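Local coordinates for protein myroilysin (Myroides profundi, PDB 5CZW) that is probably a zinc-dependent endopeptidase of the astacin (M12A) family, kept latent by its propeptide through a cysteine-switch mechanism, at residues W158-Y167 with D178-T186. The protein carries 1 engineered substitution. Residues are numbered along the deposited sequence; the frame is centred on the assembly and turned at random.
Sequences WDKNKVYAYY and DVDNNLFAT
Helices 160-167 and 178-184 face each other across Tyr164 and Val179 at nearly a right angle (95°), with their axes 10.5 Å apart, a gap that large side chains must fill. Phe184 does most of this: with CG anti to the carbonyl carbon (chi1 -60°), it sends its ring across the gap, among Trp158, Lys160, Val163 and Tyr164. One edge is turned to the face of Trp158, Phe184 CE1 lying 3.4 Å from Trp158 CG with the planes 54° apart; another is turned, offset, to the face of Tyr164. Over one Phe184 face lies Lys160, which bends at chi3 so that CE makes a CH-pi contact and NZ, 4.4 Å from the ring centroid, a cation-pi one. Lysine suits this exposed border, where its methylenes pack and its ammonium can stay in solvent. Deeper in, branched aliphatic chains fill the angle between the helices: Val163 CG1 touches Phe184 CZ and presses tightly on Leu183 CD2 (3.5 Å), and the two Leu183 methyls also reach the CE1 and OH side of the Tyr167 ring, while Val179 packs against Val163, Tyr164 and Tyr167. Polar bonds fasten the border. Tyr164 OH donates to the syn lone pair of Asp180 OD1 (2.5 Å); the other oxygen, OD2, is held by the dimethylated lysine at position 176. A phenylalanine in place of Tyr164 has no hydroxyl, and would probably leave Asp180 OD1 without this donor and its carboxylate less firmly oriented. A water in the plane of the indole accepts from Trp158 NE1 and donates to Phe184 O. The arrangement is a crossed helix-helix pair built round a Trp-Tyr-Phe aromatic cluster, within the astacin-family region; its inner side approaches the zinc site, Tyr167 lying about 8 Å from Cys23 and Leu183 about 8 Å from His147, side chain to side chain.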
loop_
_atom_site.group_PDB
_atom_site.type_symbol
_atom_site.label_atom_id
_atom_site.label_comp_id
_atom_site.label_asym_id
_atom_site.label_seq_id
_atom_site.Cartn_x
_atom_site.Cartn_y
_atom_site.Cartn_z
ATOM N N TRP A 158 2.122 -1.240 -21.004
ATOM C CA TRP A 158 2.677 -0.075 -20.372
ATOM C C TRP A 158 3.008 1.035 -21.326
ATOM O O TRP A 158 3.578 0.810 -22.448
ATOM C CB TRP A 158 3.973 -0.408 -19.631
ATOM C CG TRP A 158 3.935 -1.459 -18.573
ATOM C CD1 TRP A 158 4.412 -2.705 -18.686
ATOM C CD2 TRP A 158 3.377 -1.364 -17.246
ATOM N NE1 TRP A 158 4.221 -3.391 -17.520
ATOM C CE2 TRP A 158 3.564 -2.604 -16.627
ATOM C CE3 TRP A 158 2.763 -0.345 -16.513
ATOM C CZ2 TRP A 158 3.179 -2.852 -15.307
ATOM C CZ3 TRP A 158 2.373 -0.601 -15.186
ATOM C CH2 TRP A 158 2.586 -1.852 -14.619
ATOM N N ASP A 159 2.739 2.255 -20.880
ATOM C CA ASP A 159 3.261 3.426 -21.591
ATOM C C ASP A 159 4.557 3.710 -20.902
ATOM O O ASP A 159 4.576 4.313 -19.830
ATOM C CB ASP A 159 2.290 4.565 -21.486
ATOM C CG ASP A 159 2.806 5.841 -22.145
ATOM O OD1 ASP A 159 4.047 6.046 -22.182
ATOM O OD2 ASP A 159 1.944 6.658 -22.559
ATOM N N LYS A 160 5.653 3.218 -21.463
ATOM C CA LYS A 160 6.897 3.141 -20.670
ATOM C C LYS A 160 7.411 4.545 -20.251
ATOM O O LYS A 160 7.818 4.767 -19.098
ATOM C CB LYS A 160 7.958 2.297 -21.397
ATOM C CG LYS A 160 7.451 0.907 -21.780
ATOM C CD LYS A 160 8.559 -0.084 -22.138
ATOM C CE LYS A 160 8.949 -0.954 -20.957
ATOM N NZ LYS A 160 9.463 -2.291 -21.379
ATOM N N ASN A 161 7.333 5.479 -21.180
ATOM C CA ASN A 161 7.581 6.900 -20.924
ATOM C C ASN A 161 6.850 7.381 -19.668
ATOM O O ASN A 161 7.439 8.073 -18.810
ATOM C CB ASN A 161 7.135 7.744 -22.144
ATOM C CG ASN A 161 6.940 9.216 -21.813
ATOM O OD1 ASN A 161 7.898 9.988 -21.812
ATOM N ND2 ASN A 161 5.690 9.620 -21.551
ATOM N N LYS A 162 5.574 7.052 -19.573
ATOM C CA LYS A 162 4.822 7.511 -18.436
ATOM C C LYS A 162 5.234 6.795 -17.173
ATOM O O LYS A 162 5.237 7.356 -16.130
ATOM C CB LYS A 162 3.325 7.393 -18.628
ATOM C CG LYS A 162 2.694 8.451 -19.497
ATOM C CD LYS A 162 1.760 9.431 -18.765
ATOM C CE LYS A 162 0.299 9.029 -18.864
ATOM N NZ LYS A 162 -0.798 9.568 -17.991
ATOM N N VAL A 163 5.570 5.537 -17.308
ATOM C CA VAL A 163 5.906 4.760 -16.144
ATOM C C VAL A 163 7.216 5.322 -15.605
ATOM O O VAL A 163 7.388 5.569 -14.397
ATOM C CB VAL A 163 5.968 3.266 -16.471
ATOM C CG1 VAL A 163 6.605 2.506 -15.341
ATOM C CG2 VAL A 163 4.566 2.758 -16.810
ATOM N N TYR A 164 8.147 5.610 -16.515
ATOM C CA TYR A 164 9.433 6.126 -16.032
ATOM C C TYR A 164 9.273 7.406 -15.240
ATOM O O TYR A 164 9.909 7.595 -14.185
ATOM C CB TYR A 164 10.377 6.322 -17.204
ATOM C CG TYR A 164 10.849 5.023 -17.823
ATOM C CD1 TYR A 164 11.306 3.982 -17.031
ATOM C CD2 TYR A 164 10.883 4.859 -19.206
ATOM C CE1 TYR A 164 11.737 2.793 -17.583
ATOM C CE2 TYR A 164 11.273 3.680 -19.776
ATOM C CZ TYR A 164 11.709 2.636 -18.978
ATOM O OH TYR A 164 12.178 1.453 -19.548
ATOM N N ALA A 165 8.389 8.275 -15.738
ATOM C CA ALA A 165 8.131 9.594 -15.158
ATOM C C ALA A 165 7.475 9.523 -13.770
ATOM O O ALA A 165 7.808 10.253 -12.873
ATOM C CB ALA A 165 7.207 10.384 -16.058
ATOM N N TYR A 166 6.527 8.621 -13.646
ATOM C CA TYR A 166 5.819 8.416 -12.371
ATOM C C TYR A 166 6.672 7.908 -11.224
ATOM O O TYR A 166 6.461 8.345 -10.072
ATOM C CB TYR A 166 4.699 7.361 -12.578
ATOM C CG TYR A 166 3.745 7.312 -11.408
ATOM C CD1 TYR A 166 2.900 8.393 -11.092
ATOM C CD2 TYR A 166 3.725 6.194 -10.572
ATOM C CE1 TYR A 166 2.010 8.313 -9.984
ATOM C CE2 TYR A 166 2.877 6.147 -9.490
ATOM C CZ TYR A 166 2.015 7.190 -9.208
ATOM O OH TYR A 166 1.214 7.069 -8.079
ATOM N N TYR A 167 7.541 6.910 -11.476
ATOM C CA TYR A 167 8.299 6.223 -10.427
ATOM C C TYR A 167 9.657 6.889 -10.131
ATOM O O TYR A 167 10.309 6.543 -9.125
ATOM C CB TYR A 167 8.500 4.748 -10.692
ATOM C CG TYR A 167 7.230 3.910 -10.635
ATOM C CD1 TYR A 167 6.424 3.741 -11.747
ATOM C CD2 TYR A 167 6.824 3.387 -9.442
ATOM C CE1 TYR A 167 5.276 3.006 -11.716
ATOM C CE2 TYR A 167 5.636 2.651 -9.401
ATOM C CZ TYR A 167 4.877 2.466 -10.466
ATOM O OH TYR A 167 3.792 1.637 -10.392
ATOM N N ASP A 178 16.141 1.053 -12.491
ATOM C CA ASP A 178 15.354 0.693 -11.300
ATOM C C ASP A 178 13.941 0.263 -11.706
ATOM O O ASP A 178 13.435 -0.766 -11.241
ATOM C CB ASP A 178 15.254 1.861 -10.304
ATOM C CG ASP A 178 16.585 2.213 -9.593
ATOM O OD1 ASP A 178 17.437 1.312 -9.395
ATOM O OD2 ASP A 178 16.715 3.414 -9.202
ATOM N N VAL A 179 13.277 1.038 -12.561
ATOM C CA VAL A 179 11.948 0.685 -12.998
ATOM C C VAL A 179 11.928 -0.623 -13.793
ATOM O O VAL A 179 11.086 -1.515 -13.563
ATOM C CB VAL A 179 11.347 1.821 -13.838
ATOM C CG1 VAL A 179 10.010 1.372 -14.437
ATOM C CG2 VAL A 179 11.127 3.022 -12.985
ATOM N N ASP A 180 12.882 -0.782 -14.736
ATOM C CA ASP A 180 12.924 -2.030 -15.478
ATOM C C ASP A 180 13.114 -3.285 -14.597
ATOM O O ASP A 180 12.482 -4.318 -14.852
ATOM C CB ASP A 180 14.049 -2.002 -16.544
ATOM C CG ASP A 180 13.885 -0.915 -17.591
ATOM O OD1 ASP A 180 12.774 -0.394 -17.897
ATOM O OD2 ASP A 180 14.943 -0.562 -18.170
ATOM N N ASN A 181 13.982 -3.205 -13.577
ATOM C CA ASN A 181 14.210 -4.321 -12.671
ATOM C C ASN A 181 13.120 -4.447 -11.637
ATOM O O ASN A 181 12.712 -5.551 -11.356
ATOM C CB ASN A 181 15.567 -4.236 -11.972
ATOM C CG ASN A 181 16.730 -4.375 -12.951
ATOM O OD1 ASN A 181 17.801 -3.788 -12.757
ATOM N ND2 ASN A 181 16.501 -5.126 -14.030
ATOM N N ASN A 182 12.668 -3.330 -11.052
ATOM C CA ASN A 182 11.775 -3.436 -9.876
ATOM C C ASN A 182 10.281 -3.495 -10.228
ATOM O O ASN A 182 9.442 -4.072 -9.446
ATOM C CB ASN A 182 12.055 -2.275 -8.885
ATOM C CG ASN A 182 13.498 -2.264 -8.358
ATOM O OD1 ASN A 182 14.179 -3.270 -8.307
ATOM N ND2 ASN A 182 13.967 -1.088 -8.014
ATOM N N LEU A 183 9.925 -2.985 -11.394
ATOM C CA LEU A 183 8.533 -2.918 -11.815
ATOM C C LEU A 183 8.210 -3.864 -12.989
ATOM O O LEU A 183 7.456 -4.849 -12.816
ATOM C CB LEU A 183 8.112 -1.491 -12.056
ATOM C CG LEU A 183 6.638 -1.346 -12.368
ATOM C CD1 LEU A 183 5.838 -1.389 -11.061
ATOM C CD2 LEU A 183 6.316 -0.116 -13.100
ATOM N N PHE A 184 8.778 -3.588 -14.173
ATOM C CA PHE A 184 8.471 -4.393 -15.351
ATOM C C PHE A 184 8.846 -5.862 -15.141
ATOM O O PHE A 184 8.022 -6.749 -15.396
ATOM C CB PHE A 184 9.101 -3.808 -16.625
ATOM C CG PHE A 184 8.652 -2.403 -16.975
ATOM C CD1 PHE A 184 7.335 -1.969 -16.829
ATOM C CD2 PHE A 184 9.596 -1.464 -17.447
ATOM C CE1 PHE A 184 6.991 -0.645 -17.199
ATOM C CE2 PHE A 184 9.234 -0.155 -17.775
ATOM C CZ PHE A 184 7.943 0.247 -17.657
ATOM N N ALA A 185 10.016 -6.104 -14.572
ATOM C CA ALA A 185 10.490 -7.479 -14.354
ATOM C C ALA A 185 9.551 -8.177 -13.376
ATOM O O ALA A 185 9.046 -9.273 -13.655
ATOM C CB ALA A 185 11.879 -7.424 -13.783
ATOM N N THR A 186 9.362 -7.558 -12.189
ATOM C CA THR A 186 8.488 -8.132 -11.168
ATOM C C THR A 186 7.067 -8.468 -11.692
ATOM O O THR A 186 6.530 -9.572 -11.441
ATOM C CB THR A 186 8.368 -7.115 -10.005
ATOM O OG1 THR A 186 9.676 -6.870 -9.478
ATOM C CG2 THR A 186 7.406 -7.595 -8.945
HETATM O O HOH W 1 5.677 -6.033 -17.191
#